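Local coordinates for protein Bd0816 (Bdellovibrio bacteriovorus HD100, PDB 5CER) that probably acts as a serine-type D-Ala-D-Ala carboxypeptidase of the S13 family, cleaving the terminal D-alanine from peptidoglycan peptides, at residues 33-38 / 247-252; 68-73 / 103-108; 95-100 / 171-176; 324-329 / 348-353. The protein carries 2 engineered substitutions. One frame throughout, in Å; residues are numbered along the deposited sequence.

Contact 1: 33-38 / 247-252. Engineered in segment 33-38: Ala33 (natural residue Ser).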
loop_
_atom_site.group_PDB
_atom_site.type_symbol
_atom_site.label_atom_id
_atom_site.label_comp_id
_atom_site.label_asym_id
_atom_site.label_seq_id
_atom_site.Cartn_x
_atom_site.Cartn_y
_atom_site.Cartn_z
ATOM N N ALA A 33 9.087 0.646 -2.591
ATOM C CA ALA A 33 8.566 0.430 -1.241
ATOM C C ALA A 33 8.899 -0.935 -0.583
ATOM O O ALA A 33 8.599 -1.107 0.582
ATOM C CB ALA A 33 7.063 0.659 -1.217
ATOM N N ILE A 34 9.600 -1.868 -1.229
ATOM C CA ILE A 34 10.137 -2.997 -0.427
ATOM C C ILE A 34 11.230 -2.523 0.565
ATOM O O ILE A 34 11.569 -3.234 1.500
ATOM C CB ILE A 34 10.568 -4.232 -1.232
ATOM C CG1 ILE A 34 11.825 -3.988 -2.050
ATOM C CG2 ILE A 34 9.411 -4.725 -2.066
ATOM C CD1 ILE A 34 12.347 -5.245 -2.709
ATOM N N SER A 35 11.728 -1.314 0.356
ATOM C CA SER A 35 12.440 -0.560 1.403
ATOM C C SER A 35 11.751 -0.598 2.764
ATOM O O SER A 35 12.436 -0.620 3.800
ATOM C CB SER A 35 12.554 0.919 1.016
ATOM O OG SER A 35 13.431 1.125 -0.049
ATOM N N LYS A 36 10.418 -0.553 2.765
ATOM C CA LYS A 36 9.656 -0.566 4.026
ATOM C C LYS A 36 9.817 -1.839 4.841
ATOM O O LYS A 36 9.659 -1.834 6.063
ATOM C CB LYS A 36 8.187 -0.242 3.770
ATOM C CG LYS A 36 7.960 1.181 3.267
ATOM C CD LYS A 36 6.480 1.434 2.991
ATOM C CE LYS A 36 6.200 2.881 2.652
ATOM N NZ LYS A 36 6.124 3.145 1.187
ATOM N N VAL A 37 10.126 -2.929 4.168
ATOM C CA VAL A 37 10.454 -4.192 4.850
ATOM C C VAL A 37 11.693 -4.004 5.760
ATOM O O VAL A 37 11.726 -4.507 6.867
ATOM C CB VAL A 37 10.687 -5.361 3.870
ATOM C CG1 VAL A 37 10.929 -6.642 4.645
ATOM C CG2 VAL A 37 9.464 -5.538 2.983
ATOM N N ILE A 38 12.674 -3.264 5.252
ATOM C CA ILE A 38 13.893 -3.009 5.982
ATOM C C ILE A 38 13.637 -2.010 7.094
ATOM O O ILE A 38 14.108 -2.186 8.218
ATOM C CB ILE A 38 15.006 -2.501 5.042
ATOM C CG1 ILE A 38 15.304 -3.555 3.958
ATOM C CG2 ILE A 38 16.272 -2.175 5.852
ATOM C CD1 ILE A 38 16.296 -3.116 2.902
ATOM N N ILE A 247 23.892 -1.650 0.112
ATOM C CA ILE A 247 22.676 -0.901 0.488
ATOM C C ILE A 247 22.959 0.576 0.693
ATOM O O ILE A 247 23.949 0.950 1.348
ATOM C CB ILE A 247 22.002 -1.561 1.711
ATOM C CG1 ILE A 247 20.642 -0.913 1.988
ATOM C CG2 ILE A 247 22.895 -1.533 2.961
ATOM C CD1 ILE A 247 19.720 -1.779 2.815
ATOM N N VAL A 248 22.144 1.408 0.070
ATOM C CA VAL A 248 22.165 2.872 0.297
ATOM C C VAL A 248 20.741 3.348 0.495
ATOM O O VAL A 248 19.894 3.106 -0.358
ATOM C CB VAL A 248 22.782 3.662 -0.872
ATOM C CG1 VAL A 248 22.871 5.161 -0.564
ATOM C CG2 VAL A 248 24.200 3.129 -1.218
ATOM N N PHE A 249 20.491 3.969 1.642
ATOM C CA PHE A 249 19.200 4.531 1.955
ATOM C C PHE A 249 19.281 6.050 2.069
ATOM O O PHE A 249 20.277 6.611 2.554
ATOM C CB PHE A 249 18.612 3.930 3.270
ATOM C CG PHE A 249 17.670 2.775 3.071
ATOM C CD1 PHE A 249 17.896 1.805 2.104
ATOM C CD2 PHE A 249 16.581 2.607 3.915
ATOM C CE1 PHE A 249 17.036 0.742 1.947
ATOM C CE2 PHE A 249 15.703 1.524 3.739
ATOM C CZ PHE A 249 15.942 0.600 2.755
ATOM N N HIS A 250 18.186 6.690 1.664
ATOM C CA HIS A 250 17.924 8.119 1.862
ATOM C C HIS A 250 16.680 8.367 2.675
ATOM O O HIS A 250 16.521 9.441 3.222
ATOM C CB HIS A 250 17.741 8.764 0.509
ATOM C CG HIS A 250 18.859 8.503 -0.448
ATOM N ND1 HIS A 250 18.893 7.407 -1.293
ATOM C CD2 HIS A 250 19.954 9.224 -0.729
ATOM C CE1 HIS A 250 19.970 7.462 -2.044
ATOM N NE2 HIS A 250 20.628 8.557 -1.722
ATOM N N ASN A 251 15.753 7.409 2.748
ATOM C CA ASN A 251 14.496 7.593 3.489
ATOM C C ASN A 251 13.897 6.231 3.874
ATOM O O ASN A 251 14.486 5.197 3.557
ATOM C CB ASN A 251 13.524 8.361 2.643
ATOM C CG ASN A 251 13.207 7.657 1.325
ATOM O OD1 ASN A 251 13.150 6.414 1.242
ATOM N ND2 ASN A 251 12.940 8.429 0.324
ATOM N N GLY A 252 12.807 6.233 4.639
ATOM C CA GLY A 252 12.205 4.986 5.118
ATOM C C GLY A 252 11.243 4.330 4.126
ATOM O O GLY A 252 10.972 3.141 4.228
#

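Contact 2: 68-73 / 103-108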
loop_
_atom_site.group_PDB
_atom_site.type_symbol
_atom_site.label_atom_id
_atom_site.label_comp_id
_atom_site.label_asym_id
_atom_site.label_seq_id
_atom_site.Cartn_x
_atom_site.Cartn_y
_atom_site.Cartn_z
ATOM N N ASP A 68 -6.473 23.925 30.296
ATOM C CA ASP A 68 -5.272 24.108 29.496
ATOM C C ASP A 68 -4.711 22.695 29.258
ATOM O O ASP A 68 -4.863 21.801 30.103
ATOM C CB ASP A 68 -4.211 24.969 30.195
ATOM C CG ASP A 68 -4.570 26.480 30.254
ATOM O OD1 ASP A 68 -5.395 26.944 29.465
ATOM O OD2 ASP A 68 -4.018 27.188 31.121
ATOM N N LEU A 69 -4.075 22.517 28.109
ATOM C CA LEU A 69 -3.488 21.256 27.716
ATOM C C LEU A 69 -2.050 21.483 27.179
ATOM O O LEU A 69 -1.840 22.259 26.243
ATOM C CB LEU A 69 -4.345 20.615 26.624
ATOM C CG LEU A 69 -3.820 19.364 25.913
ATOM C CD1 LEU A 69 -3.293 18.317 26.894
ATOM C CD2 LEU A 69 -4.959 18.762 25.116
ATOM N N HIS A 70 -1.075 20.792 27.760
ATOM C CA HIS A 70 0.252 20.690 27.155
ATOM C C HIS A 70 0.456 19.252 26.671
ATOM O O HIS A 70 0.360 18.309 27.469
ATOM C CB HIS A 70 1.371 21.066 28.135
ATOM C CG HIS A 70 2.732 20.935 27.539
ATOM N ND1 HIS A 70 3.183 21.769 26.541
ATOM C CD2 HIS A 70 3.724 20.036 27.757
ATOM C CE1 HIS A 70 4.399 21.400 26.172
ATOM N NE2 HIS A 70 4.762 20.364 26.909
ATOM N N VAL A 71 0.757 19.089 25.379
ATOM C CA VAL A 71 1.003 17.781 24.803
ATOM C C VAL A 71 2.486 17.550 24.824
ATOM O O VAL A 71 3.263 18.259 24.145
ATOM C CB VAL A 71 0.493 17.702 23.340
ATOM C CG1 VAL A 71 0.628 16.280 22.797
ATOM C CG2 VAL A 71 -0.956 18.185 23.254
ATOM N N GLU A 72 2.882 16.537 25.584
ATOM C CA GLU A 72 4.244 16.044 25.574
ATOM C C GLU A 72 4.261 14.889 24.575
ATOM O O GLU A 72 3.690 13.849 24.821
ATOM C CB GLU A 72 4.661 15.584 26.953
ATOM C CG GLU A 72 6.081 15.066 27.054
ATOM C CD GLU A 72 6.378 14.433 28.390
ATOM O OE1 GLU A 72 5.561 14.568 29.297
ATOM O OE2 GLU A 72 7.438 13.798 28.545
ATOM N N GLY A 73 4.985 15.068 23.477
ATOM C CA GLY A 73 4.934 14.146 22.313
ATOM C C GLY A 73 5.814 12.919 22.446
ATOM O O GLY A 73 6.793 12.943 23.189
ATOM N N THR A 103 -0.829 23.939 24.245
ATOM C CA THR A 103 0.564 23.948 23.843
ATOM C C THR A 103 1.023 22.538 23.506
ATOM O O THR A 103 0.347 21.558 23.842
ATOM C CB THR A 103 1.448 24.562 24.952
ATOM O OG1 THR A 103 1.476 23.711 26.107
ATOM C CG2 THR A 103 0.922 25.911 25.363
ATOM N N PHE A 104 2.145 22.433 22.792
ATOM C CA PHE A 104 2.727 21.137 22.420
ATOM C C PHE A 104 4.225 21.297 22.268
ATOM O O PHE A 104 4.713 22.382 21.884
ATOM C CB PHE A 104 2.093 20.597 21.120
ATOM C CG PHE A 104 2.406 21.435 19.904
ATOM C CD1 PHE A 104 3.556 21.203 19.155
ATOM C CD2 PHE A 104 1.605 22.518 19.571
ATOM C CE1 PHE A 104 3.882 21.989 18.075
ATOM C CE2 PHE A 104 1.934 23.318 18.482
ATOM C CZ PHE A 104 3.080 23.040 17.724
ATOM N N ASP A 105 4.956 20.218 22.540
ATOM C CA ASP A 105 6.423 20.223 22.501
ATOM C C ASP A 105 6.990 19.677 21.158
ATOM O O ASP A 105 6.249 19.307 20.223
ATOM C CB ASP A 105 7.000 19.527 23.761
ATOM C CG ASP A 105 6.972 18.001 23.698
ATOM O OD1 ASP A 105 6.721 17.418 22.625
ATOM O OD2 ASP A 105 7.261 17.374 24.745
ATOM N N GLU A 106 8.315 19.602 21.071
ATOM C CA GLU A 106 9.015 19.238 19.810
ATOM C C GLU A 106 8.828 17.827 19.316
ATOM O O GLU A 106 9.199 17.509 18.194
ATOM C CB GLU A 106 10.529 19.524 19.927
ATOM C CG GLU A 106 11.284 18.789 21.032
ATOM C CD GLU A 106 11.382 19.563 22.332
ATOM O OE1 GLU A 106 10.462 20.368 22.646
ATOM O OE2 GLU A 106 12.397 19.369 23.046
ATOM N N ASN A 107 8.242 17.002 20.154
ATOM C CA ASN A 107 7.991 15.623 19.825
ATOM C C ASN A 107 6.565 15.335 19.364
ATOM O O ASN A 107 6.246 14.164 19.072
ATOM C CB ASN A 107 8.410 14.743 21.025
ATOM C CG ASN A 107 9.910 14.774 21.250
ATOM O OD1 ASN A 107 10.731 14.752 20.319
ATOM N ND2 ASN A 107 10.271 14.900 22.478
ATOM N N PHE A 108 5.678 16.336 19.377
ATOM C CA PHE A 108 4.299 16.074 18.979
ATOM C C PHE A 108 4.192 16.222 17.458
ATOM O O PHE A 108 4.307 17.345 16.931
ATOM C CB PHE A 108 3.298 16.964 19.737
ATOM C CG PHE A 108 1.864 16.706 19.345
ATOM C CD1 PHE A 108 1.330 15.436 19.429
ATOM C CD2 PHE A 108 1.055 17.724 18.893
ATOM C CE1 PHE A 108 0.027 15.184 19.047
ATOM C CE2 PHE A 108 -0.263 17.470 18.523
ATOM C CZ PHE A 108 -0.771 16.200 18.581
HETATM O O HOH W 1 6.900 18.854 27.183
HETATM O O HOH W 2 8.119 14.648 24.786
#

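Contact 3: 95-100 / 171-176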
loop_
_atom_site.group_PDB
_atom_site.type_symbol
_atom_site.label_atom_id
_atom_site.label_comp_id
_atom_site.label_asym_id
_atom_site.label_seq_id
_atom_site.Cartn_x
_atom_site.Cartn_y
_atom_site.Cartn_z
ATOM N N LYS A 95 -14.724 14.311 30.694
ATOM C CA LYS A 95 -15.441 15.569 30.929
ATOM C C LYS A 95 -14.741 16.817 30.417
ATOM O O LYS A 95 -14.957 17.911 30.986
ATOM C CB LYS A 95 -15.656 15.859 32.421
ATOM C CG LYS A 95 -15.983 14.724 33.354
ATOM C CD LYS A 95 -15.856 15.199 34.777
ATOM C CE LYS A 95 -16.685 14.275 35.706
ATOM N NZ LYS A 95 -15.805 13.395 36.535
ATOM N N VAL A 96 -13.876 16.658 29.425
ATOM C CA VAL A 96 -13.179 17.787 28.818
ATOM C C VAL A 96 -13.715 18.008 27.414
ATOM O O VAL A 96 -13.526 17.165 26.514
ATOM C CB VAL A 96 -11.667 17.563 28.803
ATOM C CG1 VAL A 96 -10.974 18.664 28.003
ATOM C CG2 VAL A 96 -11.125 17.507 30.227
ATOM N N THR A 97 -14.386 19.144 27.240
ATOM C CA THR A 97 -14.996 19.520 25.994
ATOM C C THR A 97 -14.364 20.824 25.433
ATOM O O THR A 97 -14.492 21.142 24.233
ATOM C CB THR A 97 -16.520 19.559 26.301
ATOM O OG1 THR A 97 -17.264 18.744 25.396
ATOM C CG2 THR A 97 -17.126 20.961 26.473
ATOM N N LYS A 98 -13.635 21.551 26.270
ATOM C CA LYS A 98 -13.104 22.880 25.938
ATOM C C LYS A 98 -11.679 23.019 26.419
ATOM O O LYS A 98 -11.407 22.758 27.585
ATOM C CB LYS A 98 -13.980 23.960 26.611
ATOM C CG LYS A 98 -15.337 24.141 25.951
ATOM C CD LYS A 98 -16.125 25.336 26.502
ATOM C CE LYS A 98 -17.583 25.175 26.199
ATOM N NZ LYS A 98 -18.344 26.450 26.129
ATOM N N ILE A 99 -10.787 23.414 25.516
ATOM C CA ILE A 99 -9.414 23.699 25.853
ATOM C C ILE A 99 -9.150 25.189 25.679
ATOM O O ILE A 99 -9.390 25.731 24.601
ATOM C CB ILE A 99 -8.394 22.965 24.961
ATOM C CG1 ILE A 99 -8.777 21.497 24.680
ATOM C CG2 ILE A 99 -6.959 23.148 25.504
ATOM C CD1 ILE A 99 -8.751 20.512 25.817
ATOM N N GLU A 100 -8.648 25.860 26.720
ATOM C CA GLU A 100 -8.223 27.270 26.585
ATOM C C GLU A 100 -6.904 27.354 25.815
ATOM O O GLU A 100 -6.908 27.708 24.640
ATOM C CB GLU A 100 -8.062 27.945 27.942
ATOM C CG GLU A 100 -9.334 28.468 28.577
ATOM C CD GLU A 100 -10.110 29.408 27.682
ATOM O OE1 GLU A 100 -9.571 30.472 27.360
ATOM O OE2 GLU A 100 -11.281 29.105 27.364
ATOM N N LYS A 171 -20.876 10.997 19.342
ATOM C CA LYS A 171 -20.974 12.395 18.887
ATOM C C LYS A 171 -20.192 13.385 19.776
ATOM O O LYS A 171 -20.749 14.333 20.314
ATOM C CB LYS A 171 -22.475 12.722 18.657
ATOM C CG LYS A 171 -22.879 14.184 18.269
ATOM C CD LYS A 171 -22.928 14.420 16.749
ATOM C CE LYS A 171 -23.622 15.747 16.244
ATOM N NZ LYS A 171 -24.421 16.572 17.220
ATOM N N PRO A 172 -18.880 13.164 19.919
ATOM C CA PRO A 172 -18.073 14.051 20.735
ATOM C C PRO A 172 -17.646 15.291 20.002
ATOM O O PRO A 172 -17.679 15.351 18.749
ATOM C CB PRO A 172 -16.839 13.216 21.003
ATOM C CG PRO A 172 -16.638 12.463 19.717
ATOM C CD PRO A 172 -18.042 12.115 19.281
ATOM N N THR A 173 -17.307 16.310 20.770
ATOM C CA THR A 173 -16.752 17.569 20.236
ATOM C C THR A 173 -15.619 18.052 21.113
ATOM O O THR A 173 -15.514 17.641 22.259
ATOM C CB THR A 173 -17.814 18.712 20.097
ATOM O OG1 THR A 173 -18.067 19.224 21.384
ATOM C CG2 THR A 173 -19.135 18.261 19.475
ATOM N N ILE A 174 -14.818 18.950 20.545
ATOM C CA ILE A 174 -13.815 19.696 21.265
ATOM C C ILE A 174 -13.782 21.146 20.734
ATOM O O ILE A 174 -14.165 21.406 19.592
ATOM C CB ILE A 174 -12.435 19.012 21.128
ATOM C CG1 ILE A 174 -11.497 19.436 22.266
ATOM C CG2 ILE A 174 -11.803 19.301 19.780
ATOM C CD1 ILE A 174 -11.828 18.795 23.587
ATOM N N GLU A 175 -13.425 22.087 21.605
ATOM C CA GLU A 175 -13.163 23.486 21.231
ATOM C C GLU A 175 -11.781 23.822 21.759
ATOM O O GLU A 175 -11.450 23.459 22.887
ATOM C CB GLU A 175 -14.152 24.421 21.886
ATOM C CG GLU A 175 -15.508 24.530 21.240
ATOM C CD GLU A 175 -16.378 25.583 21.917
ATOM O OE1 GLU A 175 -15.910 26.340 22.819
ATOM O OE2 GLU A 175 -17.560 25.667 21.542
ATOM N N VAL A 176 -11.006 24.543 20.969
ATOM C CA VAL A 176 -9.685 24.990 21.362
ATOM C C VAL A 176 -9.542 26.451 20.998
ATOM O O VAL A 176 -9.665 26.849 19.845
ATOM C CB VAL A 176 -8.574 24.180 20.664
ATOM C CG1 VAL A 176 -7.193 24.572 21.173
ATOM C CG2 VAL A 176 -8.819 22.702 20.873
#

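Contact 4: 324-329 / 348-353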
loop_
_atom_site.group_PDB
_atom_site.type_symbol
_atom_site.label_atom_id
_atom_site.label_comp_id
_atom_site.label_asym_id
_atom_site.label_seq_id
_atom_site.Cartn_x
_atom_site.Cartn_y
_atom_site.Cartn_z
ATOM N N VAL A 324 7.912 2.634 -8.250
ATOM C CA VAL A 324 8.444 3.978 -8.586
ATOM C C VAL A 324 8.548 4.010 -10.108
ATOM O O VAL A 324 8.280 3.006 -10.741
ATOM C CB VAL A 324 9.791 4.349 -7.916
ATOM C CG1 VAL A 324 9.623 4.418 -6.396
ATOM C CG2 VAL A 324 10.851 3.349 -8.253
ATOM N N ASN A 325 8.888 5.185 -10.669
ATOM C CA ASN A 325 8.917 5.336 -12.114
ATOM C C ASN A 325 9.877 4.349 -12.799
ATOM O O ASN A 325 9.551 3.850 -13.873
ATOM C CB ASN A 325 9.252 6.755 -12.500
ATOM C CG ASN A 325 8.094 7.711 -12.296
ATOM O OD1 ASN A 325 6.960 7.311 -12.056
ATOM N ND2 ASN A 325 8.384 8.995 -12.373
ATOM N N LYS A 326 11.003 4.047 -12.133
ATOM C CA LYS A 326 12.018 3.150 -12.670
ATOM C C LYS A 326 11.965 1.694 -12.171
ATOM O O LYS A 326 12.818 0.878 -12.567
ATOM C CB LYS A 326 13.426 3.716 -12.436
ATOM C CG LYS A 326 13.666 5.037 -13.089
ATOM C CD LYS A 326 13.405 4.974 -14.575
ATOM C CE LYS A 326 13.848 6.225 -15.270
ATOM N NZ LYS A 326 13.462 6.219 -16.706
ATOM N N ALA A 327 11.012 1.357 -11.306
ATOM C CA ALA A 327 10.985 -0.001 -10.757
ATOM C C ALA A 327 9.616 -0.487 -10.304
ATOM O O ALA A 327 8.775 0.290 -9.848
ATOM C CB ALA A 327 12.011 -0.115 -9.609
ATOM N N LYS A 328 9.458 -1.808 -10.403
ATOM C CA LYS A 328 8.345 -2.528 -9.865
ATOM C C LYS A 328 8.908 -3.693 -9.103
ATOM O O LYS A 328 9.643 -4.519 -9.674
ATOM C CB LYS A 328 7.452 -3.010 -10.981
ATOM C CG LYS A 328 6.037 -3.393 -10.509
ATOM C CD LYS A 328 5.215 -2.138 -10.303
ATOM C CE LYS A 328 3.828 -2.448 -9.824
ATOM N NZ LYS A 328 3.872 -2.728 -8.364
ATOM N N THR A 329 8.573 -3.791 -7.815
ATOM C CA THR A 329 9.259 -4.738 -6.941
ATOM C C THR A 329 8.268 -5.497 -6.031
ATOM O O THR A 329 7.148 -5.039 -5.779
ATOM C CB THR A 329 10.305 -4.041 -6.043
ATOM O OG1 THR A 329 9.645 -3.173 -5.144
ATOM C CG2 THR A 329 11.346 -3.242 -6.834
ATOM N N HIS A 348 12.801 -3.497 -13.635
ATOM C CA HIS A 348 12.964 -2.142 -14.144
ATOM C C HIS A 348 11.723 -1.787 -14.924
ATOM O O HIS A 348 11.117 -2.675 -15.583
ATOM C CB HIS A 348 14.211 -2.058 -15.042
ATOM C CG HIS A 348 14.409 -0.702 -15.670
ATOM N ND1 HIS A 348 15.202 0.292 -15.130
ATOM C CD2 HIS A 348 13.862 -0.167 -16.787
ATOM C CE1 HIS A 348 15.144 1.366 -15.894
ATOM N NE2 HIS A 348 14.343 1.116 -16.907
ATOM N N THR A 349 11.342 -0.508 -14.855
ATOM C CA THR A 349 10.300 0.070 -15.687
ATOM C C THR A 349 10.768 1.453 -16.138
ATOM O O THR A 349 11.728 1.971 -15.577
ATOM C CB THR A 349 8.937 0.227 -14.946
ATOM O OG1 THR A 349 9.052 1.056 -13.766
ATOM C CG2 THR A 349 8.360 -1.135 -14.591
ATOM N N ASP A 350 10.065 2.060 -17.111
ATOM C CA ASP A 350 10.277 3.486 -17.522
ATOM C C ASP A 350 8.957 4.192 -17.827
ATOM O O ASP A 350 8.475 4.191 -18.965
ATOM C CB ASP A 350 11.168 3.599 -18.791
ATOM C CG ASP A 350 12.562 2.955 -18.628
ATOM O OD1 ASP A 350 13.437 3.609 -17.988
ATOM O OD2 ASP A 350 12.744 1.847 -19.191
ATOM N N MET A 351 8.359 4.777 -16.805
ATOM C CA MET A 351 7.095 5.491 -16.986
ATOM C C MET A 351 7.232 6.613 -17.953
ATOM O O MET A 351 6.292 6.928 -18.645
ATOM C CB MET A 351 6.607 6.060 -15.694
ATOM C CG MET A 351 6.287 5.001 -14.670
ATOM S SD MET A 351 5.085 3.730 -15.142
ATOM C CE MET A 351 5.317 2.846 -13.564
ATOM N N ASP A 352 8.395 7.237 -17.989
ATOM C CA ASP A 352 8.648 8.269 -18.962
ATOM C C ASP A 352 8.568 7.780 -20.435
ATOM O O ASP A 352 8.357 8.607 -21.338
ATOM C CB ASP A 352 9.993 8.971 -18.697
ATOM C CG ASP A 352 11.160 8.039 -18.802
ATOM O OD1 ASP A 352 11.230 7.076 -18.019
ATOM O OD2 ASP A 352 12.003 8.250 -19.688
ATOM N N GLN A 353 8.778 6.498 -20.687
ATOM C CA GLN A 353 8.582 5.930 -22.018
ATOM C C GLN A 353 7.125 5.564 -22.169
ATOM O O GLN A 353 6.483 6.007 -23.116
ATOM C CB GLN A 353 9.477 4.708 -22.243
ATOM C CG GLN A 353 10.968 5.016 -22.264
ATOM C CD GLN A 353 11.870 3.784 -22.184
ATOM O OE1 GLN A 353 11.507 2.677 -22.600
ATOM N NE2 GLN A 353 13.091 3.989 -21.673
HETATM O O HOH W 3 6.761 0.496 -11.993
#

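Contact 1: 33-38 / 247-252
Lys36 and Gly252 mark the nearest backbone approach, CA to CA 6.2 Å, where the first turn of helix 35-47 faces the chain that leaves strand 247-248. Side-chain packing does most of the joining. Phe249 is the central piece: with chi1 at -95° its ring reaches toward the helix, and CZ comes 3.8 Å from Ser35 OG and 3.7 Å from Ile38 CD1. Both meet the ring obliquely; the Ser35 hydroxyl only packs there, its hydrogen bonds going to Ala32 O and Asn266 ND2. Ser35 O lies in plane at the ring edge, 3.9 Å from Phe249 CE2. Ile38 has CG1 anti to its carbonyl carbon (chi1 -60°) and an extended end, which lets CD1 meet Ile247 CD1 tip to tip at 3.7 Å. At the other end the aliphatic part of Lys36 brushes the glycine, CG lying 3.7 Å from Gly252 O, and this carbonyl accepts a hydrogen bond from Thr39 OG1. Lys36 NZ turns elsewhere, bonding to Ser214 OG and Asn216 OD1. Ala33 is engineered in place of the natural serine; the natural Ser-x-x-Lys sequence ending at Lys36, close to Ser-x-Asn at Ser214 and Asn216, is consistent with the active-site motifs of penicillin-binding proteins. Around this buried contact, helix 228-239 packs Phe232 on both isoleucines, helix 270-286 covers Ile38 with Met273 and Thr276, and helix 216-225 sets Tyr223 against Phe249.

Contact 2: 68-73 / 103-108
His70 pairs with Thr103 and Val71 with Phe104 in parallel register, and the backbone hydrogen bonds run between their neighbours: Thr103 N gives to Leu69 O, Val71 N to Thr103 O at 2.9 Å, and Asp105 N to Val71 O at 3.0 Å. Side-chain polar contacts follow on the face of His70 and Thr103. His70 ND1 and Thr103 OG1 share a short hydrogen bond of 2.6 Å, the hydroxyl sitting near the plane at the ring edge; chi1 of 68° places OG1 between the threonine's backbone N and carbonyl carbon. Both ring nitrogens are engaged, because a water bonded to His70 NE2 also donates to Asp105 OD2, and the ring stacks on Tyr187. Asp105 OD1 accepts from Gly73 N at 3.0 Å and from Asn107 N at 2.9 Å, from opposite faces of the carboxylate plane. The second bond makes an Asx turn, set within the type I turn from Asp105 to Phe108. Another water links Asp105 OD2, Gly73 O and Asn107 ND2. The apolar contacts lie on the face of Val71 and Phe104: Val71 CG1 makes a CH-pi contact over the Phe108 ring, 3.8 Å from its centroid and 23° off the normal, and the two CB atoms of Val71 and Phe104 are 4.0 Å apart. Strands 67-72 and 98-104 thus meet as the two strands of a beta-alpha-beta unit through helix 81-93, with strand 54-61 flanking 67-72 and helix 130-145 packed on Phe104.

Contact 3: 95-100 / 171-176
The Glu175 carboxylate is the flat side-chain group that meets the other segment, and Lys98 runs alongside it, its methylenes to one side of the carboxylate plane and displaced from its centre: the two extended chains point the same way, with Lys98 CD 3.8 Å from Glu175 OE1. Lys98 NZ stays 4.1 Å from Glu175 OE1, beyond a salt bridge, so any attraction between the opposite charges on this exposed face is probably weak. Among the flat peptide groups, Ile99 N donates to Glu175 O at 2.7 Å and Glu175 N to Thr97 O at 3.0 Å. These bonds pair strands 98-104 and 175-181 in parallel, placing 175-181 at one border of a mixed sheet within this chain. On the opposite face Ile99 and Val176 lie alongside each other, CG1 to CG2 4.0 Å. Ile174 bends at chi2 (74°) to bring CD1 to 3.6 Å from Thr97 O and 4.2 Å from Ile99 CD1. Ile88 of helix 81-93 packs on Ile174, and Leu69 of strand 67-72 on Ile99. That helix ends in a Schellman motif with Lys95 as its C-prime residue, just before the chain enters the strand.

Contact 4: 324-329 / 348-353
Thr349 packs tightly against the turn 324-327. With chi1 at 59°, its OG1 reaches Asn325 O and donates a 2.8 Å hydrogen bond from above the carbonyl plane; Met351 N approaches the same oxygen from the opposite face at 3.3 Å. Two donors therefore hold one peptide carbonyl between them. Thr349 N donates to Lys326 O at 3.1 Å, and a water donates to Thr349 OG1 while bonding weakly to Ala327 O. Next to this, Met351 crosses Asn325 at about a right angle, its CG 3.6 Å from Asn325 OD1. The other side is polar and held by charge. Lys326 bends at chi2 (-56°), and its NZ joins two carboxylates in a salt-bridge network: Asp350 OD1 at 2.9 Å, through the anti lone pair, and Asp352 OD1 at 2.7 Å, on the syn side but out of plane. Only at exposed Asp352 does this group face solvent; Asp350 is buried, and its OD2 has its own partner in Met1 N. Ala327 and His348 form an antiparallel non-hydrogen-bonded pair, with Tyr3 stacked on the histidine ring. A type I turn from Val324 to Ala327 closes a tight beta hairpin. Its first strand, 317-324, carries a Lys-Thr-Gly sequence ending at Gly322, an arrangement characteristic of the antiparallel sheet in penicillin-binding proteins.

Overall arrangement
From the N terminus, contact 1 opens at 33-38 and closes only at 247-252, so its long loop encloses contacts 2 and 3. Within that span the segments alternate: 68-73, 95-100, 103-108, 171-176. Contacts 2 and 3 therefore cross, sharing strand 98-104 and touching where Leu69 meets Ile99; together they join three parallel neighbours of the mixed sheet. Contact 4 follows in series and ties a hairpin of the six-stranded antiparallel sheet to the loop before helix 356-375. It touches contact 1 through Ile34 and Thr329, linking that sheet to the segment that leads into helix 35-47. Contacts 3 and 4 lie on opposite sides of the chain's centre, their own centres about 48 Å apart.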